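Local coordinates for protein peptide chain release factor RF2 (Thermus thermophilus, PDB 2IHR) that directs the termination of translation at the stop codons UGA and UAA and promotes release of the finished peptide from the ribosome, at residues E226-V231 with R250-P255; G308-S313 with K322-G327; Y314-N319 with H331-V336. All coordinates share one frame; numbering follows the deposited sequence.

Contact 1. Residues E226-V231 with R250-P255; sequences ELRIDV and RVVHLP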
loop_
_atom_site.group_PDB
_atom_site.type_symbol
_atom_site.label_atom_id
_atom_site.label_comp_id
_atom_site.label_asym_id
_atom_site.label_seq_id
_atom_site.Cartn_x
_atom_site.Cartn_y
_atom_site.Cartn_z
ATOM N N GLU A 226 0.478 -29.912 -6.234
ATOM C CA GLU A 226 0.850 -28.782 -7.071
ATOM C C GLU A 226 2.002 -28.029 -6.410
ATOM O O GLU A 226 2.556 -27.100 -6.987
ATOM C CB GLU A 226 -0.345 -27.854 -7.260
ATOM C CG GLU A 226 -1.389 -28.409 -8.193
ATOM C CD GLU A 226 -0.932 -28.393 -9.637
ATOM O OE1 GLU A 226 0.234 -28.766 -9.897
ATOM O OE2 GLU A 226 -1.740 -28.013 -10.511
ATOM N N LEU A 227 2.372 -28.470 -5.210
ATOM C CA LEU A 227 3.423 -27.832 -4.419
ATOM C C LEU A 227 4.602 -28.749 -4.117
ATOM O O LEU A 227 4.521 -29.956 -4.311
ATOM C CB LEU A 227 2.844 -27.401 -3.065
ATOM C CG LEU A 227 1.665 -26.439 -2.899
ATOM C CD1 LEU A 227 0.646 -26.674 -3.957
ATOM C CD2 LEU A 227 1.030 -26.634 -1.536
ATOM N N ARG A 228 5.702 -28.166 -3.655
ATOM C CA ARG A 228 6.838 -28.953 -3.201
ATOM C C ARG A 228 7.320 -28.298 -1.934
ATOM O O ARG A 228 8.040 -27.315 -1.983
ATOM C CB ARG A 228 8.033 -29.006 -4.153
ATOM C CG ARG A 228 9.247 -29.636 -3.376
ATOM C CD ARG A 228 10.449 -30.135 -4.200
ATOM N NE ARG A 228 11.154 -29.067 -4.904
ATOM C CZ ARG A 228 10.987 -28.792 -6.195
ATOM N NH1 ARG A 228 10.138 -29.520 -6.926
ATOM N NH2 ARG A 228 11.655 -27.780 -6.747
ATOM N N ILE A 229 6.929 -28.837 -0.794
ATOM C CA ILE A 229 7.346 -28.286 0.481
ATOM C C ILE A 229 8.794 -28.727 0.819
ATOM O O ILE A 229 9.174 -29.872 0.564
ATOM C CB ILE A 229 6.330 -28.733 1.574
ATOM C CG1 ILE A 229 4.978 -28.043 1.318
ATOM C CG2 ILE A 229 6.873 -28.466 2.965
ATOM C CD1 ILE A 229 3.811 -28.583 2.168
ATOM N N ASP A 230 9.610 -27.800 1.335
ATOM C CA ASP A 230 11.003 -28.082 1.728
ATOM C C ASP A 230 11.158 -27.511 3.120
ATOM O O ASP A 230 10.620 -26.447 3.398
ATOM C CB ASP A 230 12.056 -27.324 0.889
ATOM C CG ASP A 230 12.123 -27.763 -0.562
ATOM O OD1 ASP A 230 11.317 -27.267 -1.381
ATOM O OD2 ASP A 230 13.002 -28.591 -0.891
ATOM N N VAL A 231 11.871 -28.200 4.003
ATOM C CA VAL A 231 12.119 -27.619 5.318
ATOM C C VAL A 231 13.607 -27.304 5.324
ATOM O O VAL A 231 14.444 -28.197 5.275
ATOM C CB VAL A 231 11.744 -28.551 6.485
ATOM C CG1 VAL A 231 12.381 -28.034 7.786
ATOM C CG2 VAL A 231 10.230 -28.570 6.655
ATOM N N ARG A 250 10.201 -23.667 2.635
ATOM C CA ARG A 250 10.127 -23.067 1.303
ATOM C C ARG A 250 9.052 -23.757 0.452
ATOM O O ARG A 250 9.200 -24.913 0.061
ATOM C CB ARG A 250 11.487 -23.150 0.576
ATOM C CG ARG A 250 11.420 -23.110 -0.954
ATOM C CD ARG A 250 12.629 -22.398 -1.531
ATOM N NE ARG A 250 13.678 -23.234 -2.135
ATOM C CZ ARG A 250 14.200 -24.336 -1.592
ATOM N NH1 ARG A 250 13.767 -24.776 -0.415
ATOM N NH2 ARG A 250 15.178 -24.993 -2.218
ATOM N N VAL A 251 7.960 -23.054 0.169
ATOM C CA VAL A 251 6.920 -23.618 -0.670
ATOM C C VAL A 251 7.132 -23.211 -2.117
ATOM O O VAL A 251 7.355 -22.051 -2.422
ATOM C CB VAL A 251 5.553 -23.138 -0.289
ATOM C CG1 VAL A 251 4.538 -23.811 -1.211
ATOM C CG2 VAL A 251 5.277 -23.451 1.154
ATOM N N VAL A 252 7.043 -24.175 -3.014
ATOM C CA VAL A 252 7.235 -23.902 -4.424
ATOM C C VAL A 252 5.923 -24.204 -5.103
ATOM O O VAL A 252 5.207 -25.102 -4.676
ATOM C CB VAL A 252 8.305 -24.813 -5.039
ATOM C CG1 VAL A 252 8.589 -24.359 -6.433
ATOM C CG2 VAL A 252 9.578 -24.823 -4.178
ATOM N N HIS A 253 5.591 -23.457 -6.147
ATOM C CA HIS A 253 4.344 -23.704 -6.845
ATOM C C HIS A 253 4.651 -24.085 -8.266
ATOM O O HIS A 253 4.595 -23.272 -9.187
ATOM C CB HIS A 253 3.428 -22.495 -6.813
ATOM C CG HIS A 253 2.147 -22.720 -7.538
ATOM N ND1 HIS A 253 1.902 -22.201 -8.793
ATOM C CD2 HIS A 253 1.064 -23.470 -7.215
ATOM C CE1 HIS A 253 0.721 -22.622 -9.211
ATOM N NE2 HIS A 253 0.193 -23.395 -8.274
ATOM N N LEU A 254 4.979 -25.361 -8.394
ATOM C CA LEU A 254 5.354 -26.041 -9.622
ATOM C C LEU A 254 4.766 -25.507 -10.927
ATOM O O LEU A 254 5.494 -25.246 -11.886
ATOM C CB LEU A 254 5.037 -27.525 -9.425
ATOM C CG LEU A 254 5.618 -28.047 -8.093
ATOM C CD1 LEU A 254 5.013 -29.395 -7.725
ATOM C CD2 LEU A 254 7.134 -28.130 -8.195
ATOM N N PRO A 255 3.444 -25.334 -10.983
ATOM C CA PRO A 255 2.847 -24.820 -12.224
ATOM C C PRO A 255 3.460 -23.492 -12.676
ATOM O O PRO A 255 3.565 -23.219 -13.875
ATOM C CB PRO A 255 1.360 -24.660 -11.868
ATOM C CG PRO A 255 1.135 -25.679 -10.790
ATOM C CD PRO A 255 2.423 -25.626 -9.963
#

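Contact 2. Residues G308-S313 with K322-G327; sequences GSQIRS and KDHRTG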
loop_
_atom_site.group_PDB
_atom_site.type_symbol
_atom_site.label_atom_id
_atom_site.label_comp_id
_atom_site.label_asym_id
_atom_site.label_seq_id
_atom_site.Cartn_x
_atom_site.Cartn_y
_atom_site.Cartn_z
ATOM N N GLY A 308 9.769 3.521 -16.392
ATOM C CA GLY A 308 10.930 2.639 -16.337
ATOM C C GLY A 308 11.979 2.851 -15.261
ATOM O O GLY A 308 12.333 1.903 -14.541
ATOM N N SER A 309 12.494 4.077 -15.158
ATOM C CA SER A 309 13.515 4.406 -14.161
ATOM C C SER A 309 12.898 4.593 -12.775
ATOM O O SER A 309 11.706 4.308 -12.540
ATOM C CB SER A 309 14.257 5.699 -14.541
ATOM O OG SER A 309 13.443 6.847 -14.320
ATOM N N GLN A 310 13.720 5.104 -11.861
ATOM C CA GLN A 310 13.279 5.332 -10.493
ATOM C C GLN A 310 12.075 6.240 -10.365
ATOM O O GLN A 310 11.948 7.259 -11.067
ATOM C CB GLN A 310 14.371 5.965 -9.653
ATOM C CG GLN A 310 15.747 6.021 -10.269
ATOM C CD GLN A 310 15.948 7.109 -11.335
ATOM O OE1 GLN A 310 15.328 8.176 -11.306
ATOM N NE2 GLN A 310 16.866 6.838 -12.265
ATOM N N ILE A 311 11.180 5.852 -9.463
ATOM C CA ILE A 311 10.059 6.706 -9.154
ATOM C C ILE A 311 10.538 7.786 -8.130
ATOM O O ILE A 311 10.039 8.917 -8.115
ATOM C CB ILE A 311 8.946 5.918 -8.541
ATOM C CG1 ILE A 311 9.453 5.259 -7.246
ATOM C CG2 ILE A 311 8.412 4.933 -9.573
ATOM C CD1 ILE A 311 8.343 4.688 -6.425
ATOM N N ARG A 312 11.532 7.462 -7.303
ATOM C CA ARG A 312 11.942 8.452 -6.331
ATOM C C ARG A 312 13.426 8.463 -6.094
ATOM O O ARG A 312 14.053 7.429 -6.234
ATOM C CB ARG A 312 11.149 8.234 -5.008
ATOM C CG ARG A 312 11.448 9.337 -4.000
ATOM C CD ARG A 312 10.879 8.985 -2.735
ATOM N NE ARG A 312 9.455 8.805 -2.874
ATOM C CZ ARG A 312 8.801 7.850 -2.258
ATOM N NH1 ARG A 312 9.488 7.011 -1.482
ATOM N NH2 ARG A 312 7.491 7.726 -2.446
ATOM N N SER A 313 14.016 9.635 -5.793
ATOM C CA SER A 313 15.473 9.691 -5.524
ATOM C C SER A 313 15.842 10.269 -4.175
ATOM O O SER A 313 15.271 11.303 -3.691
ATOM C CB SER A 313 16.252 10.441 -6.609
ATOM O OG SER A 313 16.404 9.622 -7.761
ATOM N N LYS A 322 13.537 13.237 -3.682
ATOM C CA LYS A 322 12.720 13.755 -4.759
ATOM C C LYS A 322 11.915 12.733 -5.567
ATOM O O LYS A 322 12.468 11.893 -6.314
ATOM C CB LYS A 322 13.669 14.507 -5.683
ATOM C CG LYS A 322 13.141 14.835 -7.041
ATOM C CD LYS A 322 12.159 15.908 -6.986
ATOM C CE LYS A 322 11.876 16.303 -8.371
ATOM N NZ LYS A 322 11.248 17.671 -8.326
ATOM N N ASP A 323 10.600 12.853 -5.435
ATOM C CA ASP A 323 9.699 11.974 -6.139
ATOM C C ASP A 323 9.485 12.484 -7.552
ATOM O O ASP A 323 8.825 13.489 -7.781
ATOM C CB ASP A 323 8.360 11.873 -5.401
ATOM C CG ASP A 323 7.518 10.719 -5.895
ATOM O OD1 ASP A 323 6.980 10.830 -7.020
ATOM O OD2 ASP A 323 7.408 9.699 -5.177
ATOM N N HIS A 324 10.036 11.760 -8.506
ATOM C CA HIS A 324 9.934 12.116 -9.928
ATOM C C HIS A 324 8.545 12.002 -10.592
ATOM O O HIS A 324 8.334 12.505 -11.672
ATOM C CB HIS A 324 10.925 11.259 -10.678
ATOM C CG HIS A 324 12.299 11.279 -10.080
ATOM N ND1 HIS A 324 13.153 12.358 -10.222
ATOM C CD2 HIS A 324 12.999 10.325 -9.432
ATOM C CE1 HIS A 324 14.326 12.051 -9.700
ATOM N NE2 HIS A 324 14.271 10.824 -9.216
ATOM N N ARG A 325 7.601 11.338 -9.949
ATOM C CA ARG A 325 6.293 11.218 -10.526
ATOM C C ARG A 325 5.459 12.388 -10.040
ATOM O O ARG A 325 4.928 13.190 -10.811
ATOM C CB ARG A 325 5.637 9.928 -10.054
ATOM C CG ARG A 325 6.347 8.624 -10.371
ATOM C CD ARG A 325 5.696 7.486 -9.543
ATOM N NE ARG A 325 5.869 7.762 -8.124
ATOM C CZ ARG A 325 5.285 7.113 -7.134
ATOM N NH1 ARG A 325 4.455 6.100 -7.381
ATOM N NH2 ARG A 325 5.534 7.502 -5.879
ATOM N N THR A 326 5.346 12.463 -8.724
ATOM C CA THR A 326 4.581 13.466 -8.022
ATOM C C THR A 326 5.269 14.821 -8.066
ATOM O O THR A 326 4.641 15.886 -8.116
ATOM C CB THR A 326 4.437 12.937 -6.601
ATOM O OG1 THR A 326 3.058 12.941 -6.223
ATOM C CG2 THR A 326 5.297 13.702 -5.636
ATOM N N GLY A 327 6.589 14.814 -8.063
ATOM C CA GLY A 327 7.266 16.086 -8.099
ATOM C C GLY A 327 7.636 16.630 -6.719
ATOM O O GLY A 327 8.459 17.564 -6.650
#

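Contact 3. Residues Y314-N319 with H331-V336; sequences YVLDKN and HDPENV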
loop_
_atom_site.group_PDB
_atom_site.type_symbol
_atom_site.label_atom_id
_atom_site.label_comp_id
_atom_site.label_asym_id
_atom_site.label_seq_id
_atom_site.Cartn_x
_atom_site.Cartn_y
_atom_site.Cartn_z
ATOM N N TYR A 314 16.803 9.574 -3.558
ATOM C CA TYR A 314 17.291 9.952 -2.245
ATOM C C TYR A 314 18.727 10.345 -2.370
ATOM O O TYR A 314 19.610 9.522 -2.196
ATOM C CB TYR A 314 17.177 8.780 -1.289
ATOM C CG TYR A 314 15.789 8.206 -1.160
ATOM C CD1 TYR A 314 15.186 7.529 -2.242
ATOM C CD2 TYR A 314 15.088 8.279 0.063
ATOM C CE1 TYR A 314 13.937 6.931 -2.125
ATOM C CE2 TYR A 314 13.830 7.675 0.199
ATOM C CZ TYR A 314 13.281 7.002 -0.891
ATOM O OH TYR A 314 12.117 6.316 -0.726
ATOM N N VAL A 315 18.996 11.605 -2.642
ATOM C CA VAL A 315 20.389 11.942 -2.825
ATOM C C VAL A 315 20.866 12.736 -1.639
ATOM O O VAL A 315 20.624 13.926 -1.511
ATOM C CB VAL A 315 20.635 12.608 -4.252
ATOM C CG1 VAL A 315 19.409 13.232 -4.735
ATOM C CG2 VAL A 315 21.811 13.588 -4.217
ATOM N N LEU A 316 21.574 11.989 -0.799
ATOM C CA LEU A 316 22.080 12.395 0.485
ATOM C C LEU A 316 23.198 13.397 0.659
ATOM O O LEU A 316 23.184 14.136 1.634
ATOM C CB LEU A 316 22.375 11.119 1.263
ATOM C CG LEU A 316 21.279 10.017 1.135
ATOM C CD1 LEU A 316 21.568 8.977 2.166
ATOM C CD2 LEU A 316 19.805 10.497 1.330
ATOM N N ASP A 317 24.163 13.444 -0.239
ATOM C CA ASP A 317 25.232 14.431 -0.106
ATOM C C ASP A 317 24.749 15.816 -0.496
ATOM O O ASP A 317 25.484 16.787 -0.353
ATOM C CB ASP A 317 26.410 14.081 -0.999
ATOM C CG ASP A 317 25.962 13.534 -2.326
ATOM O OD1 ASP A 317 25.082 14.152 -2.974
ATOM O OD2 ASP A 317 26.479 12.476 -2.718
ATOM N N LYS A 318 23.534 15.911 -1.020
ATOM C CA LYS A 318 22.982 17.197 -1.422
ATOM C C LYS A 318 21.683 17.412 -0.658
ATOM O O LYS A 318 20.915 18.312 -0.945
ATOM C CB LYS A 318 22.771 17.226 -2.954
ATOM C CG LYS A 318 24.104 17.300 -3.698
ATOM C CD LYS A 318 24.056 16.683 -5.091
ATOM C CE LYS A 318 24.794 17.539 -6.137
ATOM N NZ LYS A 318 23.895 18.636 -6.710
ATOM N N ASN A 319 21.415 16.527 0.289
ATOM C CA ASN A 319 20.268 16.650 1.184
ATOM C C ASN A 319 18.859 16.856 0.730
ATOM O O ASN A 319 18.174 17.759 1.210
ATOM C CB ASN A 319 20.539 17.746 2.220
ATOM C CG ASN A 319 21.638 17.388 3.163
ATOM O OD1 ASN A 319 21.956 18.148 4.069
ATOM N ND2 ASN A 319 22.232 16.215 2.966
ATOM N N HIS A 331 13.503 18.323 1.903
ATOM C CA HIS A 331 14.885 18.616 2.275
ATOM C C HIS A 331 15.443 17.911 3.493
ATOM O O HIS A 331 16.602 18.119 3.862
ATOM C CB HIS A 331 15.060 20.113 2.441
ATOM C CG HIS A 331 15.442 20.800 1.169
ATOM N ND1 HIS A 331 14.525 21.469 0.373
ATOM C CD2 HIS A 331 16.628 20.840 0.506
ATOM C CE1 HIS A 331 15.137 21.893 -0.722
ATOM N NE2 HIS A 331 16.411 21.523 -0.665
ATOM N N ASP A 332 14.637 17.032 4.072
ATOM C CA ASP A 332 15.006 16.287 5.269
ATOM C C ASP A 332 14.989 14.783 5.020
ATOM O O ASP A 332 14.181 14.028 5.612
ATOM C CB ASP A 332 14.004 16.647 6.370
ATOM C CG ASP A 332 12.552 16.536 5.893
ATOM O OD1 ASP A 332 12.239 16.884 4.702
ATOM O OD2 ASP A 332 11.729 16.117 6.731
ATOM N N PRO A 333 15.863 14.315 4.133
ATOM C CA PRO A 333 15.891 12.889 3.858
ATOM C C PRO A 333 16.069 12.050 5.107
ATOM O O PRO A 333 15.659 10.879 5.160
ATOM C CB PRO A 333 17.055 12.761 2.850
ATOM C CG PRO A 333 17.898 13.988 3.161
ATOM C CD PRO A 333 16.857 15.026 3.333
ATOM N N GLU A 334 16.677 12.618 6.137
ATOM C CA GLU A 334 16.869 11.866 7.389
ATOM C C GLU A 334 15.506 11.517 8.028
ATOM O O GLU A 334 15.391 10.545 8.741
ATOM C CB GLU A 334 17.718 12.677 8.396
ATOM C CG GLU A 334 16.953 13.895 8.981
ATOM C CD GLU A 334 17.096 15.214 8.196
ATOM O OE1 GLU A 334 17.800 15.274 7.137
ATOM O OE2 GLU A 334 16.504 16.217 8.677
ATOM N N ASN A 335 14.472 12.307 7.775
ATOM C CA ASN A 335 13.167 12.017 8.359
ATOM C C ASN A 335 12.394 11.034 7.523
ATOM O O ASN A 335 11.700 10.160 8.052
ATOM C CB ASN A 335 12.319 13.279 8.475
ATOM C CG ASN A 335 12.881 14.257 9.439
ATOM O OD1 ASN A 335 13.316 13.879 10.528
ATOM N ND2 ASN A 335 12.861 15.523 9.071
ATOM N N VAL A 336 12.470 11.238 6.203
ATOM C CA VAL A 336 11.799 10.376 5.233
ATOM C C VAL A 336 12.311 8.997 5.570
ATOM O O VAL A 336 11.549 8.020 5.719
ATOM C CB VAL A 336 12.258 10.715 3.749
ATOM C CG1 VAL A 336 11.955 9.542 2.819
ATOM C CG2 VAL A 336 11.569 11.922 3.236
#

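Contact 1. Residues E226-V231 with R250-P255
Glu226 and Pro255 meet at the start of the first segment, where Glu226 OE1 lies 3.3 Å from Pro255 CG; the bend of the glutamate at chi2 (-72°) carries the carboxylate there. The carbonyl oxygen of Glu226 faces the same turn, 3.3 Å from Pro255 CD and in contact with CG and CD1 of Leu254, while that same Pro255 CD rests above the centre of the His253 ring. At Leu227 the backbone draws close, its CA making a CH...O contact of 3.3 Å with Val252 O. The side chain drops to the face shared by Ile229, Val251 and His253, and Leu227 CG approaches Val251 CG1 at 4.2 Å. Leu276 and Ala275 of helix 268-294 pack against this face.

Arg228 turns to the other face. Its N donates to Val252 O at 3.3 Å, with a weak return bond from Val252 N to Arg228 O. A bend at chi3 brings NH1 to 3.5 Å from Leu254 CD2, the two side chains crossing at about a right angle. Ile229 continues the helix-facing row and touches Lys272. Asp230 then makes the shortest backbone bond of the set, accepting from Arg250 N on its own O at 2.9 Å (N-H...O 151°); the return bond is weak. The carboxylate of Asp230 lies over one face of the Arg250 guanidinium, with no N-H aimed at it, and the placing of Arg250 NH1 is doubtful, leaving a long, undirected charge contact; Arg228 NE adds another, also long, to Asp230 OD1.

The axes of strands 227-231 and 250-253, 4.8 Å apart at closest approach and at 165°, define an antiparallel pair. It belongs to the three-stranded sheet backed by helix 268-294, and the long connection between its strands holds Gln240 of the GGQ peptide-hydrolysis motif.

Contact 2. Residues G308-S313 with K322-G327
Arg312 and Asp323 face each other across a beta hairpin, strands 312-315 and 320-323, as an antiparallel non-hydrogen-bonded pair with both side chains on the face packed by Leu344 of helix 342-353. Arg312 has CG anti to the backbone N (chi1 -174°) and bends at chi3, which turns NE back to donate to Asp323 OD2 at 3.2 Å. The bond reaches OD2 on its anti side, with guanidinium and carboxylate planes 45° apart; NH2 adds a weak second bond and has Glu183 as a further salt-bridge partner.

Arg325 uses the other side of the same oxygen. Its NH2 meets the syn lone pair of Asp323 OD2 at 3.0 Å, with the oxygen in the guanidinium plane. The two arginine NH2 atoms consequently stand only 4.0 Å apart, a repulsion that the shared carboxylate probably offsets. Asp323 OD1 accepts from the N of Arg325, an Asx turn, and from Thr326 N at 2.9 Å, and these donors arrive from opposite faces of the carboxylate plane. Gripped at both oxygens, the group has its rotation fixed.

Ile311 lies alongside Arg325, pointing the same way. Its CG1 takes the crowded position between backbone N and carbonyl carbon (chi1 60°), placing CD1 over the guanidinium face while CB touches NE. Beyond the contact, Arg325 bonds to Pro182 O and makes a cation-pi contact with Trp351.

Ser313 and Lys322 form a hydrogen-bonded antiparallel pair, each N donating to the other's O, and His324 N donates to Ile311 O at 2.9 Å. The imidazole of His324 has Lys322 O above the centre of one face. At the ring edge and in its plane, His324 NE2 is hydrogen-bonded to Ser313 OG at 2.8 Å, a hydroxyl also bonded to Arg188 NE.

Contact 3. Residues Y314-N319 with H331-V336
Tyr314 overlaps Val336 through one ring carbon, with CE2 3.7 Å from Val336 CG1. The ring belongs to the first strand of the hairpin formed by 312-315 and 320-323, and the valine to the short helix 333-336 that folds back over it. Val336 CG1 is anti to the backbone N (chi1 160°), the position that directs this methyl at the tyrosine. Met139 of helix 127-145 touches both side chains, and the phenolic OH is hydrogen-bonded to Arg312 and His187, which holds the polar end of the ring.

Two residues further toward the hairpin loop, Leu316 CD2 meets Pro333 CB at 3.9 Å, the two side chains sliding past each other in opposite directions. Pro333 also lays CG and CD against the backbone of Asn319, with CD 3.7 Å from Asn319 O. That oxygen lies 3.1 Å from His331 O; as both are acceptors, no hydrogen bond joins them. What reaches the oxygen instead is a CH...O contact from His331 CA, 3.6 Å from Asn319 O, with ring atom CD2 of the histidine also nearby.

Asp332 holds the N-cap position of the helix, though its side chain makes no capping bond. Its OD2 pairs with Arg330 and, through the anti lone pair, accepts from Asn335 ND2 at 2.7 Å, almost straight at 173° and in the amide plane.

In the fold
Contact 1 closes before the other two open, and it stands apart: its centre is 37 Å from that of contact 2 and 42 Å from that of contact 3. It lies in the three-stranded antiparallel sheet. Contacts 2 and 3 have centres 14 Å apart, alternate along the chain and share strand 312-315 of the eight-stranded mixed sheet. Contact 2 joins that strand to 320-323 near the open end of their hairpin, whereas contact 3 brings helix 333-336 back to the loop end. With different sheets and about 27 Å between the nearest atoms of contacts 1 and 2, the GGQ-bearing part forms a unit distinct from the mixed sheet.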